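Local coordinates for kojibiose phosphorylase (Gut metagenome, PDB 6W0P), which belongs to glycoside hydrolase family 65, a family of multidomain carbohydrate-active enzymes with a beta-sandwich N-terminal domain and a helical catalytic domain, at residues Ser278-Phe282 with Ala283-Lys287. Numbering follows the deposited sequence.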
ATOM      1  N   SER A 278      40.567  12.238  30.961  1.00 44.46           N
ATOM      2  CA  SER A 278      41.750  12.969  30.449  1.00 45.26           C
ATOM      3  C   SER A 278      43.001  12.606  31.255  1.00 44.72           C
ATOM      4  O   SER A 278      44.092  12.958  30.814  1.00 44.11           O
ATOM      5  CB  SER A 278      41.514  14.468  30.405  1.00 45.72           C
ATOM      6  OG  SER A 278      41.388  15.017  31.702  1.00 47.12           O
ATOM      7  N   LYS A 279      42.862  11.920  32.386  1.00 45.92           N
ATOM      8  CA  LYS A 279      44.032  11.519  33.216  1.00 46.92           C
ATOM      9  C   LYS A 279      44.788  10.347  32.564  1.00 44.28           C
ATOM     10  O   LYS A 279      45.944  10.126  32.950  1.00 43.07           O
ATOM     11  CB  LYS A 279      43.611  11.121  34.630  1.00 49.04           C
ATOM     12  CG  LYS A 279      42.720  12.116  35.357  1.00 52.49           C
ATOM     13  CD  LYS A 279      43.372  13.427  35.675  1.00 54.88           C
ATOM     14  CE  LYS A 279      42.700  14.108  36.848  1.00 57.31           C
ATOM     15  NZ  LYS A 279      42.865  13.324  38.100  1.00 58.44           N
ATOM     16  N   PHE A 280      44.170   9.630  31.617  1.00 42.73           N
ATOM     17  CA  PHE A 280      44.722   8.385  31.019  1.00 41.77           C
ATOM     18  C   PHE A 280      45.230   8.689  29.613  1.00 39.94           C
ATOM     19  O   PHE A 280      44.524   9.387  28.847  1.00 39.45           O
ATOM     20  CB  PHE A 280      43.671   7.275  31.037  1.00 42.17           C
ATOM     21  CG  PHE A 280      43.148   6.998  32.421  1.00 43.75           C
ATOM     22  CD1 PHE A 280      43.925   6.311  33.340  1.00 43.98           C
ATOM     23  CD2 PHE A 280      41.922   7.510  32.832  1.00 45.07           C
ATOM     24  CE1 PHE A 280      43.464   6.094  34.630  1.00 45.31           C
ATOM     25  CE2 PHE A 280      41.460   7.296  34.123  1.00 45.15           C
ATOM     26  CZ  PHE A 280      42.235   6.589  35.020  1.00 45.88           C
ATOM     27  N   SER A 281      46.437   8.216  29.303  1.00 38.24           N
ATOM     28  CA  SER A 281      47.000   8.233  27.927  1.00 37.88           C
ATOM     29  C   SER A 281      46.131   7.362  27.003  1.00 37.31           C
ATOM     30  O   SER A 281      45.514   6.376  27.489  1.00 35.38           O
ATOM     31  CB  SER A 281      48.414   7.744  27.916  1.00 37.79           C
ATOM     32  OG  SER A 281      48.432   6.348  28.112  1.00 36.80           O
ATOM     33  N   PHE A 282      46.093   7.718  25.718  1.00 36.71           N
ATOM     34  CA  PHE A 282      45.447   6.908  24.656  1.00 36.24           C
ATOM     35  C   PHE A 282      45.946   5.474  24.803  1.00 35.64           C
ATOM     36  O   PHE A 282      45.109   4.576  24.862  1.00 36.81           O
ATOM     37  CB  PHE A 282      45.710   7.490  23.261  1.00 35.49           C
ATOM     38  CG  PHE A 282      44.927   6.815  22.164  1.00 34.79           C
ATOM     39  CD1 PHE A 282      43.652   7.248  21.826  1.00 34.81           C
ATOM     40  CD2 PHE A 282      45.469   5.751  21.455  1.00 34.41           C
ATOM     41  CE1 PHE A 282      42.935   6.628  20.810  1.00 34.57           C
ATOM     42  CE2 PHE A 282      44.751   5.121  20.449  1.00 34.01           C
ATOM     43  CZ  PHE A 282      43.478   5.557  20.133  1.00 34.19           C
ATOM     44  N   ALA A 283      47.260   5.275  24.946  1.00 35.86           N
ATOM     45  CA  ALA A 283      47.885   3.930  24.966  1.00 35.68           C
ATOM     46  C   ALA A 283      47.278   3.122  26.118  1.00 36.16           C
ATOM     47  O   ALA A 283      47.033   1.922  25.908  1.00 37.10           O
ATOM     48  CB  ALA A 283      49.398   4.009  25.033  1.00 34.97           C
ATOM     49  N   ASP A 284      47.021   3.759  27.267  1.00 36.65           N
ATOM     50  CA  ASP A 284      46.456   3.106  28.481  1.00 37.00           C
ATOM     51  C   ASP A 284      44.975   2.800  28.267  1.00 35.90           C
ATOM     52  O   ASP A 284      44.480   1.807  28.843  1.00 36.19           O
ATOM     53  CB  ASP A 284      46.681   3.958  29.734  1.00 38.91           C
ATOM     54  CG  ASP A 284      48.037   3.726  30.393  1.00 40.74           C
ATOM     55  OD1 ASP A 284      48.817   2.852  29.900  1.00 40.85           O
ATOM     56  OD2 ASP A 284      48.298   4.395  31.408  1.00 42.76           O
ATOM     57  N   LEU A 285      44.289   3.595  27.446  1.00 35.05           N
ATOM     58  CA  LEU A 285      42.855   3.364  27.125  1.00 34.03           C
ATOM     59  C   LEU A 285      42.712   2.216  26.109  1.00 32.90           C
ATOM     60  O   LEU A 285      41.692   1.529  26.143  1.00 31.97           O
ATOM     61  CB  LEU A 285      42.253   4.686  26.646  1.00 33.75           C
ATOM     62  CG  LEU A 285      42.194   5.723  27.757  1.00 34.39           C
ATOM     63  CD1 LEU A 285      41.906   7.110  27.235  1.00 34.27           C
ATOM     64  CD2 LEU A 285      41.169   5.305  28.801  1.00 35.07           C
ATOM     65  N   VAL A 286      43.710   1.989  25.261  1.00 33.48           N
ATOM     66  CA  VAL A 286      43.754   0.780  24.389  1.00 34.36           C
ATOM     67  C   VAL A 286      43.845  -0.451  25.309  1.00 35.80           C
ATOM     68  O   VAL A 286      43.083  -1.390  25.090  1.00 35.55           O
ATOM     69  CB  VAL A 286      44.907   0.815  23.368  1.00 33.99           C
ATOM     70  CG1 VAL A 286      44.923  -0.443  22.509  1.00 34.14           C
ATOM     71  CG2 VAL A 286      44.858   2.061  22.489  1.00 34.28           C
ATOM     72  N   LYS A 287      44.728  -0.428  26.311  1.00 37.40           N
ATOM     73  CA  LYS A 287      44.904  -1.545  27.280  1.00 38.64           C
ATOM     74  C   LYS A 287      43.592  -1.771  28.031  1.00 38.01           C
ATOM     75  O   LYS A 287      43.217  -2.929  28.180  1.00 40.74           O
ATOM     76  CB  LYS A 287      46.046  -1.279  28.260  1.00 39.82           C
ATOM     77  CG  LYS A 287      47.433  -1.360  27.645  1.00 41.65           C
ATOM     78  CD  LYS A 287      48.525  -1.063  28.639  1.00 43.49           C
ATOM     79  CE  LYS A 287      49.906  -1.050  28.022  1.00 45.48           C
ATOM     80  NZ  LYS A 287      50.950  -1.264  29.056  1.00 47.72           N
TER
HETATM   81  O   HOH W   1      47.565   6.754  31.329  1.00 50.24           O
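Ser281 caps the start of helix 282-300 by binding the backbone of Asp284, a local contact where the loop after helix 263-277 turns into the next helix. Ser281 OG accepts from Asp284 N at 3.1 Å with an N-H...O angle of 149°. The chi1 of 73° sets OG between the backbone N and the carbonyl carbon of its own residue, which turns it to the first turn of the helix. The Asp284 side chain answers through water. One water accepts from Ser281 N at 2.7 Å and donates to Asp284 OD2 at 2.5 Å. The N-cap residue is thus gripped directly through its hydroxyl and indirectly through its amide. The nearby carboxylate would also probably be favoured by the positive end of the helix dipole.

Regular helical bonding starts here. Ser281 O accepts from Leu285 N at 3.0 Å, and Phe282 O accepts from Val286 N at 3.0 Å.

Apolar contacts flank the cap. Leu285 CD2 lies 3.9 Å from Phe280 CB, so the leucine meets the base of that side chain while the aromatic ring leads away. Phe282 has CG anti to its backbone N (chi1 -172°), which lays the ring along the start of the helix, where it crosses Val286 obliquely with CE2 3.7 Å from Val286 CG2. Phe282 and Leu285 are buried. Both rest on the large antiparallel sheet of the N-terminal domain, touching Leu144 and Tyr154, and Tyr250 OH is hydrogen-bonded to Phe280 O. Serine at the N-cap with its hydroxyl bonded to the amide three residues on is the classic helix N-cap, here joined to a helix start packed on a beta-sheet.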